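Local coordinates for allergen Aed a 2 (PDB 3DXL), which binds and sequesters biogenic amines and cysteinyl and other leukotrienes of the host, modulating blood feeding by female mosquitoes, at residues Ser71-Gln76 with Lys125-Gly130; Met1-Pro6 with Phe77-Ser82. One frame throughout, in Å; residues are numbered along the deposited sequence.

Interaction 1: residues Ser71-Gln76 with Lys125-Gly130; sequences SVIQEQ and KNLFHG
Gln76 is the residue on which helix 71-79 meets the end of helix 121-127. Its CG stands anti to the backbone N (chi1 -168°) and the chain bends at chi2, which lays the amide almost parallel to the Phe128 ring, the planes 12° apart. Gln76 CG sits over one face of the Phe128 ring as a CH-pi contact, 4.0 Å from the centroid, and also packs at 3.6 Å against CG of Leu127. From there Gln76 NE2 donates to Leu127 O at 3.0 Å, a nearly straight bond that lies in the amide plane and arrives on a carbonyl lone pair. The acceptor belongs to the last turn of helix 121-127, in the N-terminal odorant-binding-protein domain, whose pocket takes lipids; Phe128 leaves helical geometry just after it, and its ring also reaches the leukotriene-binding Trp37. The other end of the amide is held by Phe4. The contact itself is looser at Val72 and Ile73, which Leu60 and, for Ile73, helix 86-97 also bury: CG2 of Val72 approaches the ring edge at CE1 of Phe128 at 4.1 Å, and CG2 of Ile73 lies 3.9 Å from CD2 of Leu127. On the solvent side lie Ser71 and Gln74, the latter with CB directed away.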
# COMPACT_ATOMS: atom_id res chain seq x y z
N SER A 71 4.88 0.42 -20.36
CA SER A 71 5.95 1.27 -19.84
C SER A 71 6.44 0.81 -18.47
O SER A 71 7.64 0.82 -18.21
CB SER A 71 5.50 2.74 -19.78
OG SER A 71 5.08 3.20 -21.05
N VAL A 72 5.51 0.40 -17.60
CA VAL A 72 5.89 -0.04 -16.26
C VAL A 72 6.78 -1.29 -16.29
O VAL A 72 7.64 -1.45 -15.43
CB VAL A 72 4.66 -0.23 -15.32
CG1 VAL A 72 3.74 -1.33 -15.82
CG2 VAL A 72 5.10 -0.51 -13.90
N ILE A 73 6.61 -2.15 -17.30
CA ILE A 73 7.44 -3.34 -17.42
C ILE A 73 8.91 -2.95 -17.61
O ILE A 73 9.80 -3.49 -16.94
CB ILE A 73 6.95 -4.25 -18.57
CG1 ILE A 73 5.56 -4.79 -18.23
CG2 ILE A 73 7.95 -5.38 -18.86
CD1 ILE A 73 4.85 -5.42 -19.42
N GLN A 74 9.16 -2.00 -18.51
CA GLN A 74 10.53 -1.52 -18.73
C GLN A 74 11.08 -0.76 -17.51
O GLN A 74 12.25 -0.93 -17.17
CB GLN A 74 10.62 -0.67 -20.00
CG GLN A 74 10.29 -1.44 -21.30
CD GLN A 74 11.20 -2.64 -21.58
OE1 GLN A 74 12.36 -2.70 -21.14
NE2 GLN A 74 10.68 -3.60 -22.34
N GLU A 75 10.24 0.03 -16.85
CA GLU A 75 10.65 0.73 -15.63
C GLU A 75 11.02 -0.27 -14.55
O GLU A 75 12.04 -0.12 -13.86
CB GLU A 75 9.53 1.65 -15.12
CG GLU A 75 9.38 2.96 -15.88
CD GLU A 75 10.66 3.79 -15.89
OE1 GLU A 75 11.26 4.00 -14.82
OE2 GLU A 75 11.06 4.21 -16.99
N GLN A 76 10.21 -1.32 -14.42
CA GLN A 76 10.44 -2.36 -13.44
C GLN A 76 11.75 -3.10 -13.68
O GLN A 76 12.53 -3.33 -12.75
CB GLN A 76 9.24 -3.31 -13.40
CG GLN A 76 9.24 -4.26 -12.22
CD GLN A 76 8.97 -3.59 -10.88
OE1 GLN A 76 8.72 -2.39 -10.81
NE2 GLN A 76 9.01 -4.38 -9.83
N LYS A 125 5.73 -12.63 -12.89
CA LYS A 125 5.84 -13.00 -11.48
C LYS A 125 7.22 -12.67 -10.94
O LYS A 125 7.36 -12.10 -9.86
CB LYS A 125 5.51 -14.48 -11.31
CG LYS A 125 5.40 -14.97 -9.89
CD LYS A 125 4.74 -16.35 -9.89
CE LYS A 125 4.29 -16.74 -8.50
NZ LYS A 125 5.42 -17.12 -7.64
N ASN A 126 8.27 -13.01 -11.69
CA ASN A 126 9.62 -12.67 -11.27
C ASN A 126 9.85 -11.17 -11.19
O ASN A 126 10.43 -10.67 -10.21
CB ASN A 126 10.65 -13.31 -12.20
CG ASN A 126 10.76 -14.80 -12.01
OD1 ASN A 126 10.10 -15.40 -11.17
ND2 ASN A 126 11.60 -15.43 -12.83
N LEU A 127 9.39 -10.44 -12.20
CA LEU A 127 9.65 -9.01 -12.30
C LEU A 127 8.96 -8.19 -11.22
O LEU A 127 9.50 -7.17 -10.77
CB LEU A 127 9.21 -8.51 -13.67
CG LEU A 127 9.74 -7.18 -14.20
CD1 LEU A 127 11.26 -7.15 -14.15
CD2 LEU A 127 9.28 -7.01 -15.63
N PHE A 128 7.75 -8.61 -10.86
CA PHE A 128 6.90 -7.84 -9.96
C PHE A 128 6.83 -8.45 -8.57
O PHE A 128 5.82 -8.33 -7.87
CB PHE A 128 5.53 -7.63 -10.59
CG PHE A 128 5.54 -6.62 -11.69
CD1 PHE A 128 5.56 -5.26 -11.40
CD2 PHE A 128 5.58 -7.02 -13.02
CE1 PHE A 128 5.58 -4.31 -12.41
CE2 PHE A 128 5.61 -6.08 -14.04
CZ PHE A 128 5.61 -4.72 -13.74
N HIS A 129 7.93 -9.09 -8.17
CA HIS A 129 8.15 -9.50 -6.76
C HIS A 129 7.16 -10.55 -6.29
O HIS A 129 6.73 -10.54 -5.13
CB HIS A 129 8.21 -8.30 -5.80
CG HIS A 129 9.16 -7.24 -6.23
ND1 HIS A 129 10.50 -7.48 -6.44
CD2 HIS A 129 8.97 -5.93 -6.50
CE1 HIS A 129 11.10 -6.36 -6.82
NE2 HIS A 129 10.19 -5.40 -6.86
N GLY A 130 6.80 -11.45 -7.20
CA GLY A 130 5.96 -12.60 -6.90
C GLY A 130 6.73 -13.89 -6.72
O GLY A 130 6.18 -14.87 -6.25

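Interaction 2: residues Met1-Pro6 with Phe77-Ser82; sequences MGPFDP and FKAYPS
The extended N-terminal arm that leads into helix 6-20 runs past the C-terminal end of helix 71-79, and the two meet through carbon contacts and one tyrosine, with no hydrogen bond between residues 1-6 and 77-82. Pro3, which follows a cis peptide bond, has its CB directed toward the helix end. CB of Pro3 presses on CB of Ala79 at 3.4 Å, tighter than usual for two carbons, while CG of Pro3 is a little farther from the same methyl, at 3.7 Å. Tyr80, the first residue beyond the helix, supplies the rest. Its CG is anti to the carbonyl carbon (chi1 -59°), and the ring reaches across to the arm, bringing Tyr80 CE2 to 3.3 Å from Phe4 O and Tyr80 OH to 3.2 Å from CA of Asp5. In this N-terminal domain of the PBP/GOBP family, the arm thus passes the tyrosine immediately before its first helix begins. Asp5 occupies the N-cap of helix 6-20: with CG in the crowded position between the backbone N and the carbonyl carbon (chi1 71°), its carboxylate caps a backbone N in the first turn, while CB of Asp5 remains 3.3 Å from Tyr80 OH. Beyond the arm, Leu138 of helix 132-142 touches the side chains of both Pro6 and Tyr80; CB of Phe4 is directed away from residues 77-82, and the Phe4 side chain touches Val72.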
# COMPACT_ATOMS: atom_id res chain seq x y z
N MET A 1 4.59 5.29 -14.20
CA MET A 1 4.23 4.19 -13.25
C MET A 1 5.41 3.26 -13.00
O MET A 1 6.13 2.87 -13.93
CB MET A 1 3.04 3.38 -13.76
CG MET A 1 1.74 4.17 -13.82
SD MET A 1 1.19 4.76 -12.21
CE MET A 1 0.53 3.26 -11.48
N GLY A 2 5.60 2.91 -11.73
CA GLY A 2 6.75 2.12 -11.32
C GLY A 2 8.01 2.96 -11.18
O GLY A 2 7.98 4.17 -11.44
N PRO A 3 9.12 2.33 -10.76
CA PRO A 3 9.17 0.91 -10.39
C PRO A 3 8.56 0.69 -9.00
O PRO A 3 8.33 1.65 -8.25
CB PRO A 3 10.67 0.63 -10.34
CG PRO A 3 11.26 1.95 -9.90
CD PRO A 3 10.43 2.99 -10.59
N PHE A 4 8.29 -0.57 -8.68
CA PHE A 4 7.70 -0.95 -7.40
C PHE A 4 8.62 -1.90 -6.67
O PHE A 4 9.12 -2.88 -7.26
CB PHE A 4 6.35 -1.62 -7.63
CG PHE A 4 5.33 -0.73 -8.27
CD1 PHE A 4 4.73 0.31 -7.55
CD2 PHE A 4 4.96 -0.92 -9.59
CE1 PHE A 4 3.78 1.12 -8.15
CE2 PHE A 4 4.01 -0.11 -10.19
CZ PHE A 4 3.42 0.91 -9.47
N ASP A 5 8.85 -1.64 -5.38
CA ASP A 5 9.65 -2.54 -4.58
C ASP A 5 8.78 -3.68 -4.04
O ASP A 5 7.57 -3.71 -4.30
CB ASP A 5 10.44 -1.77 -3.50
CG ASP A 5 9.57 -1.23 -2.36
OD1 ASP A 5 8.49 -1.79 -2.09
OD2 ASP A 5 10.02 -0.25 -1.71
N PRO A 6 9.39 -4.66 -3.35
CA PRO A 6 8.57 -5.79 -2.88
C PRO A 6 7.39 -5.43 -1.98
O PRO A 6 6.33 -6.05 -2.09
CB PRO A 6 9.58 -6.66 -2.14
CG PRO A 6 10.86 -6.39 -2.88
CD PRO A 6 10.82 -4.90 -3.11
N PHE A 77 11.99 -3.48 -14.93
CA PHE A 77 13.20 -4.21 -15.30
C PHE A 77 14.46 -3.35 -15.13
O PHE A 77 15.51 -3.85 -14.73
CB PHE A 77 13.05 -4.76 -16.72
CG PHE A 77 14.20 -5.61 -17.19
CD1 PHE A 77 14.76 -6.58 -16.38
CD2 PHE A 77 14.68 -5.45 -18.49
CE1 PHE A 77 15.82 -7.37 -16.85
CE2 PHE A 77 15.73 -6.23 -18.97
CZ PHE A 77 16.30 -7.19 -18.16
N LYS A 78 14.35 -2.07 -15.45
CA LYS A 78 15.46 -1.13 -15.24
C LYS A 78 15.87 -1.07 -13.76
O LYS A 78 17.06 -1.06 -13.44
CB LYS A 78 15.07 0.26 -15.74
CG LYS A 78 16.16 1.32 -15.60
CD LYS A 78 15.67 2.65 -16.14
CE LYS A 78 16.80 3.65 -16.27
NZ LYS A 78 16.30 4.96 -16.77
N ALA A 79 14.87 -1.05 -12.89
CA ALA A 79 15.10 -1.01 -11.44
C ALA A 79 15.59 -2.35 -10.90
O ALA A 79 16.33 -2.40 -9.91
CB ALA A 79 13.84 -0.58 -10.71
N TYR A 80 15.17 -3.45 -11.53
CA TYR A 80 15.51 -4.79 -11.05
C TYR A 80 16.07 -5.71 -12.15
O TYR A 80 15.40 -6.67 -12.57
CB TYR A 80 14.30 -5.44 -10.36
CG TYR A 80 13.82 -4.63 -9.18
CD1 TYR A 80 14.46 -4.71 -7.95
CD2 TYR A 80 12.75 -3.75 -9.32
CE1 TYR A 80 14.05 -3.95 -6.87
CE2 TYR A 80 12.32 -2.98 -8.24
CZ TYR A 80 12.98 -3.09 -7.03
OH TYR A 80 12.57 -2.33 -5.97
N PRO A 81 17.30 -5.43 -12.62
CA PRO A 81 17.92 -6.26 -13.68
C PRO A 81 18.03 -7.74 -13.32
O PRO A 81 18.00 -8.59 -14.21
CB PRO A 81 19.33 -5.66 -13.85
CG PRO A 81 19.51 -4.69 -12.74
CD PRO A 81 18.17 -4.30 -12.23
N SER A 82 18.16 -8.04 -12.03
CA SER A 82 18.28 -9.42 -11.58
C SER A 82 16.98 -10.24 -11.69
O SER A 82 17.00 -11.46 -11.56
CB SER A 82 18.80 -9.47 -10.14
OG SER A 82 17.83 -8.98 -9.22

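Overall arrangement
Interactions 1 and 2 share helix 71-79, and their centres are 6 Å apart. Phe4 joins them through both polar backbone atoms: its N lies 2.8 Å from Gln76 OE1 and its O 2.8 Å from His129 NE2, both probable hydrogen bonds. The N-terminal arm is thereby tied to each segment of interaction 1, and His129 also meets Tyr80 edge-to-face. The cluster borders the leukotriene E4 site in the lipid-binding N-terminal domain. Gly130 belongs to it, the Phe128 side chain is about 4 Å from that of Trp37, and the Pro6 side chain is about 7 Å from that of Lys149. Glycerol, probably from the crystallisation liquor, lies about 4 Å from the Phe128 side chain and from that of Phe4.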